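Local coordinates for protein vanadium-dependent bromoperoxidase (Corallina officinalis, PDB 1QHB) that catalyses the halogenation of organic substrates with bromide and hydrogen peroxide, using a bound vanadate cofactor in a homododecameric, calcium-stabilised enzyme, at residues L223-L228 with G234-Q239; E175-K180 with V218-L223; G38-Y43 with I54-K59; L61-D64 with A68-D71. All blocks are in the same frame, centred on the assembly; numbering follows the deposited sequence.

Contact 1 (L223-L228 with G234-Q239); sequences LFRGIL and GPYLSQ
The long loop between helix 208-213 and strand 251-253 folds back on itself here, with Arg-225 and Tyr-236 reaching past each other in opposite directions, each to grip a backbone carbonyl of the other segment. The phenol OH of Tyr-236 donates to Phe-224 O over 2.6 Å, and this carbonyl oxygen lies at the edge of the ring, near its plane, 3.4 Å from CE2. With CG of Tyr-236 anti to the backbone N (chi1 -173°), the ring extends across the gap and its hydroxyl reaches the far side. Going the other way, the chain of Arg-225 is extended from CG to NE and presents its guanidinium end-on to Gly-234 O, which accepts from NH1 at 2.9 Å and from NH2 at 3.1 Å. The oxygen is in the guanidinium plane, so both N-H groups converge on it; NH1 also donates to Ser-231 O, in the loop between the segments. Arginine suits the site because its long arm and several N-H groups reach both of these loop carbonyls.

The loop is laid on helix 530-548, which carries Arg-545, a probable vanadate-binding residue. Tyr-236 packs on Ile-543 and Met-547 of that helix, and its ring stacks with Phe-173. The aliphatic part of Arg-225 fills in alongside the tyrosine, CG lying 3.6 Å from Tyr-236 CE2, while Tyr-236 CA sits 3.7 Å above the guanidinium plane; ring and guanidinium planes are 66° apart. Gly-234 has a positive phi, and a side chain on it would run into Pro-235 CD.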
loop_
_atom_site.group_PDB
_atom_site.type_symbol
_atom_site.label_atom_id
_atom_site.label_comp_id
_atom_site.label_asym_id
_atom_site.label_seq_id
_atom_site.Cartn_x
_atom_site.Cartn_y
_atom_site.Cartn_z
ATOM N N LEU A 223 46.358 37.618 14.903
ATOM C CA LEU A 223 47.295 37.061 13.932
ATOM C C LEU A 223 47.317 35.549 13.969
ATOM O O LEU A 223 47.559 34.849 14.979
ATOM C CB LEU A 223 48.711 37.622 14.113
ATOM C CG LEU A 223 49.802 37.142 13.175
ATOM C CD1 LEU A 223 49.675 37.698 11.755
ATOM C CD2 LEU A 223 51.161 37.581 13.719
ATOM N N PHE A 224 47.047 34.967 12.796
ATOM C CA PHE A 224 47.045 33.506 12.641
ATOM C C PHE A 224 45.972 32.798 13.442
ATOM O O PHE A 224 46.099 31.596 13.745
ATOM C CB PHE A 224 48.445 32.961 12.989
ATOM C CG PHE A 224 49.605 33.439 12.136
ATOM C CD1 PHE A 224 49.456 33.983 10.882
ATOM C CD2 PHE A 224 50.907 33.327 12.634
ATOM C CE1 PHE A 224 50.534 34.416 10.141
ATOM C CE2 PHE A 224 51.997 33.729 11.892
ATOM C CZ PHE A 224 51.818 34.277 10.642
ATOM N N ARG A 225 44.934 33.503 13.881
ATOM C CA ARG A 225 43.861 32.879 14.654
ATOM C C ARG A 225 42.662 32.591 13.746
ATOM O O ARG A 225 42.619 33.091 12.633
ATOM C CB ARG A 225 43.408 33.820 15.786
ATOM C CG ARG A 225 44.528 34.013 16.823
ATOM C CD ARG A 225 43.934 34.542 18.110
ATOM N NE ARG A 225 44.935 34.907 19.077
ATOM C CZ ARG A 225 44.755 34.908 20.409
ATOM N NH1 ARG A 225 43.621 34.518 20.955
ATOM N NH2 ARG A 225 45.766 35.317 21.179
ATOM N N GLY A 226 41.711 31.814 14.263
ATOM C CA GLY A 226 40.499 31.486 13.502
ATOM C C GLY A 226 39.469 32.539 13.968
ATOM O O GLY A 226 39.847 33.445 14.727
ATOM N N ILE A 227 38.227 32.402 13.548
ATOM C CA ILE A 227 37.186 33.349 13.889
ATOM C C ILE A 227 35.989 32.723 14.588
ATOM O O ILE A 227 34.921 33.338 14.616
ATOM C CB ILE A 227 36.652 34.060 12.601
ATOM C CG1 ILE A 227 36.135 33.022 11.589
ATOM C CG2 ILE A 227 37.746 34.928 12.033
ATOM C CD1 ILE A 227 35.640 33.620 10.278
ATOM N N LEU A 228 36.061 31.506 15.095
ATOM C CA LEU A 228 34.966 30.930 15.849
ATOM C C LEU A 228 34.880 31.761 17.133
ATOM O O LEU A 228 35.895 32.222 17.582
ATOM C CB LEU A 228 35.223 29.456 16.254
ATOM C CG LEU A 228 35.323 28.564 15.013
ATOM C CD1 LEU A 228 35.526 27.117 15.354
ATOM C CD2 LEU A 228 34.073 28.746 14.144
ATOM N N GLY A 234 41.770 35.805 24.981
ATOM C CA GLY A 234 42.753 35.069 25.781
ATOM C C GLY A 234 43.874 34.515 24.927
ATOM O O GLY A 234 44.172 34.916 23.793
ATOM N N PRO A 235 44.613 33.601 25.535
ATOM C CA PRO A 235 45.749 32.974 24.893
ATOM C C PRO A 235 45.381 32.284 23.595
ATOM O O PRO A 235 44.244 31.861 23.387
ATOM C CB PRO A 235 46.306 32.011 25.917
ATOM C CG PRO A 235 45.678 32.405 27.210
ATOM C CD PRO A 235 44.365 33.048 26.885
ATOM N N TYR A 236 46.401 32.120 22.752
ATOM C CA TYR A 236 46.227 31.535 21.443
ATOM C C TYR A 236 45.731 30.099 21.584
ATOM O O TYR A 236 44.857 29.667 20.849
ATOM C CB TYR A 236 47.600 31.564 20.730
ATOM C CG TYR A 236 47.407 31.119 19.296
ATOM C CD1 TYR A 236 47.263 29.776 19.006
ATOM C CD2 TYR A 236 47.332 32.022 18.258
ATOM C CE1 TYR A 236 47.035 29.329 17.724
ATOM C CE2 TYR A 236 47.129 31.570 16.947
ATOM C CZ TYR A 236 46.956 30.246 16.701
ATOM O OH TYR A 236 46.716 29.761 15.438
ATOM N N LEU A 237 46.426 29.314 22.424
ATOM C CA LEU A 237 46.142 27.906 22.594
ATOM C C LEU A 237 45.044 27.636 23.618
ATOM O O LEU A 237 44.910 28.208 24.703
ATOM C CB LEU A 237 47.378 27.110 23.002
ATOM C CG LEU A 237 48.513 27.085 21.967
ATOM C CD1 LEU A 237 49.788 26.580 22.616
ATOM C CD2 LEU A 237 48.195 26.217 20.761
ATOM N N SER A 238 44.177 26.712 23.182
ATOM C CA SER A 238 43.053 26.321 24.003
ATOM C C SER A 238 43.647 25.749 25.256
ATOM O O SER A 238 44.616 24.954 25.172
ATOM C CB SER A 238 42.252 25.231 23.236
ATOM O OG SER A 238 41.285 24.657 24.134
ATOM N N GLN A 239 42.999 25.928 26.412
ATOM C CA GLN A 239 43.490 25.294 27.627
ATOM C C GLN A 239 43.542 23.785 27.448
ATOM O O GLN A 239 44.353 23.065 28.040
ATOM C CB GLN A 239 42.530 25.578 28.822
ATOM C CG GLN A 239 42.435 27.072 29.167
ATOM C CD GLN A 239 43.816 27.585 29.601
ATOM O OE1 GLN A 239 44.359 27.148 30.625
ATOM N NE2 GLN A 239 44.335 28.455 28.747
#

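Contact 2 (E175-K180 with V218-L223); sequences EFDSPK and VTVGNL
The ring of Phe-176 meets the second segment with its edge: Leu-223 O lies in the ring plane, 3.9 Å from CE2, and Val-220 O is also near that plane at the rim. Aromatic C-H groups carry a slight positive charge, so carbonyl oxygens are suitable neighbours for this edge. CE2 also approaches the methyl CD2 of Leu-223 at 4.5 Å, and Ile-171 packs against the phenylalanine from outside the two segments. The second flat group, the carboxylate of Asp-177, brings OD1 to 4.0 Å from both CG1 and CG2 of Val-220, an approach to a branched end rather than a polar bond. Val-220 holds CG1 anti to its own N (chi1 -173°), and that methyl also touches the Phe-176 backbone, 4.0 Å from its O.

Two tight turns thus meet through van der Waals contact, each turn carrying several internal hydrogen bonds. Glu-175 to Ser-178 forms a type I beta turn, and Ser-178 also opens an ST turn in which its OG accepts from Lys-180 N; a salt bridge from Lys-180 NZ to Glu-175 OE1 (3.1 Å) spans the same segment. In the other segment Thr-219 N donates to Asn-222 OD1 at 3.0 Å and nearly straight (169°), although the donor stands above the amide carbonyl plane. Threonine and asparagine, short and polar, suit such a closed loop, with the exposed Gly-221 between them. Helix 182-192, which follows the first turn, supports the second: Ile-189 receives Val-220, while Ile-185 and Leu-192 receive Leu-223.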
loop_
_atom_site.group_PDB
_atom_site.type_symbol
_atom_site.label_atom_id
_atom_site.label_comp_id
_atom_site.label_asym_id
_atom_site.label_seq_id
_atom_site.Cartn_x
_atom_site.Cartn_y
_atom_site.Cartn_z
ATOM N N GLU A 175 55.572 34.404 22.717
ATOM C CA GLU A 175 56.459 35.498 22.397
ATOM C C GLU A 175 56.051 36.288 21.176
ATOM O O GLU A 175 56.888 36.949 20.565
ATOM C CB GLU A 175 57.876 34.924 22.160
ATOM C CG GLU A 175 58.430 34.392 23.480
ATOM C CD GLU A 175 59.870 33.907 23.397
ATOM O OE1 GLU A 175 60.324 33.543 22.301
ATOM O OE2 GLU A 175 60.531 33.865 24.464
ATOM N N PHE A 176 54.777 36.235 20.802
ATOM C CA PHE A 176 54.271 36.982 19.663
ATOM C C PHE A 176 54.434 38.484 19.883
ATOM O O PHE A 176 54.576 39.263 18.946
ATOM C CB PHE A 176 52.777 36.685 19.482
ATOM C CG PHE A 176 52.430 35.579 18.546
ATOM C CD1 PHE A 176 53.280 34.519 18.315
ATOM C CD2 PHE A 176 51.189 35.584 17.912
ATOM C CE1 PHE A 176 52.965 33.492 17.438
ATOM C CE2 PHE A 176 50.860 34.577 17.040
ATOM C CZ PHE A 176 51.729 33.532 16.814
ATOM N N ASP A 177 54.273 38.940 21.110
ATOM C CA ASP A 177 54.369 40.344 21.470
ATOM C C ASP A 177 55.714 40.679 22.096
ATOM O O ASP A 177 55.919 41.761 22.642
ATOM C CB ASP A 177 53.219 40.733 22.413
ATOM C CG ASP A 177 52.560 42.020 21.935
ATOM O OD1 ASP A 177 53.052 42.666 20.977
ATOM O OD2 ASP A 177 51.524 42.413 22.520
ATOM N N SER A 178 56.683 39.775 22.026
ATOM C CA SER A 178 58.012 40.020 22.556
ATOM C C SER A 178 58.899 40.739 21.551
ATOM O O SER A 178 58.935 40.444 20.357
ATOM C CB SER A 178 58.668 38.704 22.962
ATOM O OG SER A 178 60.034 38.683 22.630
ATOM N N PRO A 179 59.724 41.635 22.071
ATOM C CA PRO A 179 60.646 42.450 21.302
ATOM C C PRO A 179 61.545 41.642 20.420
ATOM O O PRO A 179 61.791 42.101 19.309
ATOM C CB PRO A 179 61.444 43.219 22.349
ATOM C CG PRO A 179 60.478 43.355 23.481
ATOM C CD PRO A 179 59.724 42.046 23.509
ATOM N N LYS A 180 61.939 40.420 20.789
ATOM C CA LYS A 180 62.775 39.643 19.876
ATOM C C LYS A 180 62.064 39.270 18.581
ATOM O O LYS A 180 62.799 38.951 17.631
ATOM C CB LYS A 180 63.306 38.364 20.504
ATOM C CG LYS A 180 62.248 37.338 20.832
ATOM C CD LYS A 180 62.758 36.251 21.766
ATOM C CE LYS A 180 63.364 35.090 20.993
ATOM N NZ LYS A 180 63.342 33.835 21.796
ATOM N N VAL A 218 44.340 43.001 10.470
ATOM C CA VAL A 218 45.142 42.056 11.234
ATOM C C VAL A 218 45.877 42.793 12.351
ATOM O O VAL A 218 46.406 43.877 12.112
ATOM C CB VAL A 218 46.141 41.391 10.285
ATOM C CG1 VAL A 218 46.986 40.350 11.001
ATOM C CG2 VAL A 218 45.347 40.835 9.105
ATOM N N THR A 219 45.874 42.243 13.545
ATOM C CA THR A 219 46.549 42.802 14.694
ATOM C C THR A 219 47.342 41.652 15.341
ATOM O O THR A 219 47.117 40.478 15.021
ATOM C CB THR A 219 45.564 43.318 15.757
ATOM O OG1 THR A 219 44.814 42.160 16.190
ATOM C CG2 THR A 219 44.568 44.364 15.293
ATOM N N VAL A 220 48.185 41.920 16.325
ATOM C CA VAL A 220 48.909 40.879 17.037
ATOM C C VAL A 220 47.909 39.944 17.729
ATOM O O VAL A 220 48.179 38.750 17.824
ATOM C CB VAL A 220 49.832 41.404 18.171
ATOM C CG1 VAL A 220 50.675 40.265 18.754
ATOM C CG2 VAL A 220 50.752 42.482 17.675
ATOM N N GLY A 221 46.774 40.444 18.183
ATOM C CA GLY A 221 45.757 39.691 18.873
ATOM C C GLY A 221 44.936 38.780 18.013
ATOM O O GLY A 221 44.281 37.900 18.570
ATOM N N ASN A 222 44.922 38.960 16.704
ATOM C CA ASN A 222 44.162 38.009 15.872
ATOM C C ASN A 222 45.067 37.330 14.851
ATOM O O ASN A 222 44.574 36.515 14.052
ATOM C CB ASN A 222 42.982 38.694 15.227
ATOM C CG ASN A 222 43.276 39.703 14.180
ATOM O OD1 ASN A 222 44.293 39.696 13.521
ATOM N ND2 ASN A 222 42.333 40.627 14.034
ATOM N N LEU A 223 46.358 37.618 14.903
ATOM C CA LEU A 223 47.295 37.061 13.932
ATOM C C LEU A 223 47.317 35.549 13.969
ATOM O O LEU A 223 47.559 34.849 14.979
ATOM C CB LEU A 223 48.711 37.622 14.113
ATOM C CG LEU A 223 49.802 37.142 13.175
ATOM C CD1 LEU A 223 49.675 37.698 11.755
ATOM C CD2 LEU A 223 51.161 37.581 13.719
#

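Contact 3 (G38-Y43 with I54-K59)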
loop_
_atom_site.group_PDB
_atom_site.type_symbol
_atom_site.label_atom_id
_atom_site.label_comp_id
_atom_site.label_asym_id
_atom_site.label_seq_id
_atom_site.Cartn_x
_atom_site.Cartn_y
_atom_site.Cartn_z
ATOM N N GLY A 38 34.084 26.793 -10.780
ATOM C CA GLY A 38 34.203 26.955 -12.212
ATOM C C GLY A 38 35.591 26.856 -12.817
ATOM O O GLY A 38 35.786 26.804 -14.029
ATOM N N GLU A 39 36.627 26.742 -11.987
ATOM C CA GLU A 39 38.012 26.778 -12.406
ATOM C C GLU A 39 38.467 25.553 -13.154
ATOM O O GLU A 39 39.366 25.591 -14.000
ATOM C CB GLU A 39 38.952 26.873 -11.190
ATOM C CG GLU A 39 39.309 28.325 -10.949
ATOM C CD GLU A 39 40.213 28.472 -9.737
ATOM O OE1 GLU A 39 40.102 27.683 -8.797
ATOM O OE2 GLU A 39 40.986 29.436 -9.822
ATOM N N GLU A 40 37.851 24.439 -12.778
ATOM C CA GLU A 40 38.297 23.167 -13.277
ATOM C C GLU A 40 38.643 23.139 -14.752
ATOM O O GLU A 40 39.676 22.561 -15.143
ATOM C CB GLU A 40 37.288 22.102 -12.887
ATOM C CG GLU A 40 37.821 20.706 -13.169
ATOM C CD GLU A 40 37.244 19.615 -12.330
ATOM O OE1 GLU A 40 37.468 19.591 -11.092
ATOM O OE2 GLU A 40 36.572 18.719 -12.910
ATOM N N LEU A 41 37.732 23.567 -15.598
ATOM C CA LEU A 41 37.935 23.522 -17.032
ATOM C C LEU A 41 38.215 24.893 -17.608
ATOM O O LEU A 41 38.326 24.926 -18.843
ATOM C CB LEU A 41 36.668 23.004 -17.766
ATOM C CG LEU A 41 36.273 21.572 -17.415
ATOM C CD1 LEU A 41 34.913 21.238 -18.014
ATOM C CD2 LEU A 41 37.351 20.613 -17.895
ATOM N N LEU A 42 38.274 25.897 -16.739
ATOM C CA LEU A 42 38.547 27.256 -17.222
ATOM C C LEU A 42 39.937 27.388 -17.827
ATOM O O LEU A 42 40.059 27.910 -18.941
ATOM C CB LEU A 42 38.333 28.261 -16.063
ATOM C CG LEU A 42 38.563 29.753 -16.350
ATOM C CD1 LEU A 42 37.642 30.296 -17.423
ATOM C CD2 LEU A 42 38.425 30.616 -15.099
ATOM N N TYR A 43 40.998 27.023 -17.132
ATOM C CA TYR A 43 42.366 27.292 -17.569
ATOM C C TYR A 43 42.762 26.376 -18.711
ATOM O O TYR A 43 42.515 25.156 -18.734
ATOM C CB TYR A 43 43.397 27.228 -16.409
ATOM C CG TYR A 43 42.916 28.096 -15.255
ATOM C CD1 TYR A 43 42.683 29.459 -15.416
ATOM C CD2 TYR A 43 42.621 27.525 -14.034
ATOM C CE1 TYR A 43 42.205 30.232 -14.360
ATOM C CE2 TYR A 43 42.172 28.311 -12.966
ATOM C CZ TYR A 43 41.978 29.647 -13.136
ATOM O OH TYR A 43 41.510 30.411 -12.084
ATOM N N ILE A 54 45.426 23.475 -14.001
ATOM C CA ILE A 54 46.359 24.031 -13.048
ATOM C C ILE A 54 45.733 24.450 -11.725
ATOM O O ILE A 54 46.467 24.731 -10.751
ATOM C CB ILE A 54 47.133 25.267 -13.618
ATOM C CG1 ILE A 54 46.226 26.414 -13.992
ATOM C CG2 ILE A 54 48.010 24.873 -14.832
ATOM C CD1 ILE A 54 46.901 27.687 -14.444
ATOM N N GLY A 55 44.392 24.603 -11.677
ATOM C CA GLY A 55 43.799 25.090 -10.404
ATOM C C GLY A 55 43.143 23.893 -9.712
ATOM O O GLY A 55 42.422 24.095 -8.734
ATOM N N SER A 56 43.460 22.685 -10.188
ATOM C CA SER A 56 42.867 21.481 -9.668
ATOM C C SER A 56 43.839 20.542 -8.962
ATOM O O SER A 56 45.035 20.515 -9.263
ATOM C CB SER A 56 42.243 20.634 -10.835
ATOM O OG SER A 56 41.261 21.460 -11.478
ATOM N N PHE A 57 43.293 19.690 -8.083
ATOM C CA PHE A 57 44.196 18.745 -7.408
ATOM C C PHE A 57 44.675 17.731 -8.418
ATOM O O PHE A 57 43.841 17.044 -8.967
ATOM C CB PHE A 57 43.432 17.978 -6.340
ATOM C CG PHE A 57 44.175 16.898 -5.638
ATOM C CD1 PHE A 57 45.047 17.158 -4.608
ATOM C CD2 PHE A 57 43.951 15.565 -6.015
ATOM C CE1 PHE A 57 45.715 16.123 -3.979
ATOM C CE2 PHE A 57 44.586 14.531 -5.357
ATOM C CZ PHE A 57 45.482 14.822 -4.364
ATOM N N THR A 58 45.974 17.607 -8.667
ATOM C CA THR A 58 46.417 16.598 -9.613
ATOM C C THR A 58 47.595 15.860 -8.985
ATOM O O THR A 58 48.352 15.206 -9.723
ATOM C CB THR A 58 46.883 17.168 -10.944
ATOM O OG1 THR A 58 48.019 18.005 -10.644
ATOM C CG2 THR A 58 45.847 18.040 -11.656
ATOM N N LYS A 59 47.687 15.861 -7.670
ATOM C CA LYS A 59 48.821 15.158 -7.060
ATOM C C LYS A 59 48.757 13.684 -7.383
ATOM O O LYS A 59 47.730 13.069 -7.115
ATOM C CB LYS A 59 48.770 15.422 -5.551
ATOM C CG LYS A 59 50.102 15.077 -4.852
ATOM C CD LYS A 59 50.060 15.564 -3.430
ATOM C CE LYS A 59 51.304 15.081 -2.664
ATOM N NZ LYS A 59 51.544 15.958 -1.480
HETATM O O HOH W 1 41.974 23.973 -13.078
HETATM O O HOH W 2 39.915 24.954 -7.926
HETATM O O HOH W 3 39.139 21.447 -9.883
#
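Tyr-43 and Ile-54 cross at about a right angle, the isoleucine laying CG1 obliquely against the tyrosine, 3.8 Å from its CD2. CG1 of Ile-54 sits between the backbone N and the carbonyl carbon (chi1 61°), which puts it against the ring, with CD1 near Tyr-43 CB. The far end of the ring turns back to its own segment: Tyr-43 OH donates to Glu-39 OE2 at 2.5 Å on the anti side of the carboxylate, whose OE2 also accepts from Leu-150 N. A phenylalanine in its place would probably leave OE2 with Leu-150 N but without the phenol donor, and the carboxylate less firmly fixed. Gly-55 suits its place because a CB there would lie tight against the ring's CE2.

Beside this apolar crossing, water joins the polar groups. One molecule donates to both Glu-39 OE1 (2.9 Å) and Gly-55 O (2.8 Å); a second takes the N-H of Gly-55 (2.9 Å) and gives to Glu-39 O. Glu-40 reaches Ser-56 OG through a third, while its OE2 forms a salt bridge with Arg-403. This water-bridged loop packing lies outside the vanadate site, with Gly-55 about 10 Å from the side chain of Arg-406, a probable vanadate-binding residue.

Contact 4 (L61-D64 with A68-D71)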
loop_
_atom_site.group_PDB
_atom_site.type_symbol
_atom_site.label_atom_id
_atom_site.label_comp_id
_atom_site.label_asym_id
_atom_site.label_seq_id
_atom_site.Cartn_x
_atom_site.Cartn_y
_atom_site.Cartn_z
ATOM N N LEU A 61 49.239 12.265 -10.498
ATOM C CA LEU A 61 49.257 12.220 -11.944
ATOM C C LEU A 61 50.600 12.776 -12.403
ATOM O O LEU A 61 51.088 13.717 -11.806
ATOM C CB LEU A 61 48.109 13.042 -12.522
ATOM C CG LEU A 61 46.695 12.673 -12.063
ATOM C CD1 LEU A 61 45.692 13.620 -12.698
ATOM C CD2 LEU A 61 46.376 11.234 -12.429
ATOM N N PRO A 62 51.168 12.247 -13.494
ATOM C CA PRO A 62 52.450 12.666 -14.013
ATOM C C PRO A 62 52.451 14.132 -14.394
ATOM O O PRO A 62 51.600 14.548 -15.203
ATOM C CB PRO A 62 52.650 11.803 -15.271
ATOM C CG PRO A 62 51.546 10.815 -15.357
ATOM C CD PRO A 62 50.541 11.143 -14.279
ATOM N N HIS A 63 53.425 14.907 -13.924
ATOM C CA HIS A 63 53.509 16.324 -14.246
ATOM C C HIS A 63 54.718 16.632 -15.124
ATOM O O HIS A 63 55.644 15.822 -15.224
ATOM C CB HIS A 63 53.574 17.192 -12.994
ATOM C CG HIS A 63 52.417 17.024 -12.060
ATOM N ND1 HIS A 63 52.230 15.959 -11.202
ATOM C CD2 HIS A 63 51.343 17.827 -11.926
ATOM C CE1 HIS A 63 51.097 16.160 -10.537
ATOM N NE2 HIS A 63 50.525 17.272 -10.957
ATOM N N ASP A 64 54.663 17.806 -15.762
ATOM C CA ASP A 64 55.759 18.226 -16.618
ATOM C C ASP A 64 56.714 19.034 -15.754
ATOM O O ASP A 64 56.405 19.136 -14.566
ATOM C CB ASP A 64 55.312 18.976 -17.865
ATOM C CG ASP A 64 54.664 20.297 -17.665
ATOM O OD1 ASP A 64 54.668 20.821 -16.523
ATOM O OD2 ASP A 64 54.109 20.886 -18.642
ATOM N N ALA A 68 52.577 21.200 -14.504
ATOM C CA ALA A 68 51.250 20.997 -15.062
ATOM C C ALA A 68 51.139 19.536 -15.468
ATOM O O ALA A 68 52.173 18.961 -15.862
ATOM C CB ALA A 68 51.029 21.843 -16.314
ATOM N N ILE A 69 49.925 18.968 -15.444
ATOM C CA ILE A 69 49.919 17.545 -15.844
ATOM C C ILE A 69 50.278 17.449 -17.321
ATOM O O ILE A 69 49.986 18.339 -18.107
ATOM C CB ILE A 69 48.570 16.864 -15.581
ATOM C CG1 ILE A 69 47.422 17.667 -16.227
ATOM C CG2 ILE A 69 48.385 16.653 -14.088
ATOM C CD1 ILE A 69 46.108 16.908 -16.004
ATOM N N ILE A 70 50.820 16.315 -17.693
ATOM C CA ILE A 70 51.250 16.075 -19.062
ATOM C C ILE A 70 50.060 15.694 -19.930
ATOM O O ILE A 70 50.072 16.054 -21.123
ATOM C CB ILE A 70 52.256 14.915 -19.105
ATOM C CG1 ILE A 70 53.636 15.346 -18.560
ATOM C CG2 ILE A 70 52.434 14.346 -20.505
ATOM C CD1 ILE A 70 54.377 14.096 -18.058
ATOM N N ASP A 71 49.141 14.887 -19.369
ATOM C CA ASP A 71 48.017 14.461 -20.211
ATOM C C ASP A 71 46.683 14.711 -19.521
ATOM O O ASP A 71 46.330 14.013 -18.579
ATOM C CB ASP A 71 48.232 12.989 -20.510
ATOM C CG ASP A 71 47.250 12.408 -21.492
ATOM O OD1 ASP A 71 46.285 13.112 -21.859
ATOM O OD2 ASP A 71 47.423 11.241 -21.872
HETATM O O HOH W 4 49.266 13.498 -16.836
#
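Asp-64 holds CG between its backbone N and carbonyl carbon (chi1 66°), and this crowded position curls the carboxylate back to Ala-68, whose N donates to OD1 at 2.9 Å. OD1 is met from above the carboxylate plane, 45° out of it. The same oxygen takes Asn-66 N, as in an Asx turn, so one carboxylate oxygen holds two N-H groups of the reversal. Ile-69 uses the same torsion for CG1, and its CG2, anti to the carbonyl carbon, points at the His-63 ring, 3.8 Å from NE2.

Between these side chains the backbones run antiparallel. Asp-64 N donates to Ala-68 O at 2.7 Å and Ile-70 N to Pro-62 O at 3.2 Å, flanking the single bridge of His-63 with Ile-69, a non-hydrogen-bonded pair. Pro-62, lacking an N-H, can still take part through its carbonyl, which also receives a CA-H contact from Ile-69 and a bond from a water (3.0 Å) that accepts from Asp-71 N (2.9 Å). Leu-61 CB meets Ile-69 CG2 (3.9 Å), and Ile-70 CD1 lies against Pro-62 CB. Small Ala-68 lets its CB sit beside the carboxylate. With an alanine in place of Asp-64, the Ala-68 N-H would probably lose its acceptor and the turn its internal clasp.

Beyond the bridge, Asp-71 caps helix 72-84 by accepting from Asp-73 N, and Phe-75 of that helix packs on Leu-61 and Ile-69. His-63 NE2 pairs with Thr-58 OG1. The chemistry implies a turn fixed by two backbone bonds and a carboxylate oxygen that takes two N-H groups, with Ile-69 and Ile-70 packed beside the bridge.

Overall arrangement
The four contacts form two neighbouring pairs. Contacts 1 and 2 share Leu-223 and touch where Phe-224 CD2 meets Phe-176 CZ at 4.3 Å; contacts 3 and 4 touch through Thr-58 and His-63, and both lie between helix 11-28 and helix 72-84. Contact 3 is the buried one: water bridges its two segments, while its carboxylates also have direct protein partners. The partly buried contact 4 uses backbone bonds and one carboxylate. Contact 1, deeper than contact 2, joins carbonyls to long polar side chains; contact 2, farther out and remote from the annotated sites, meets by van der Waals contact. Contacts 1 and 3 lie on opposite sides of the chain's centre, their centres about 33 Å apart.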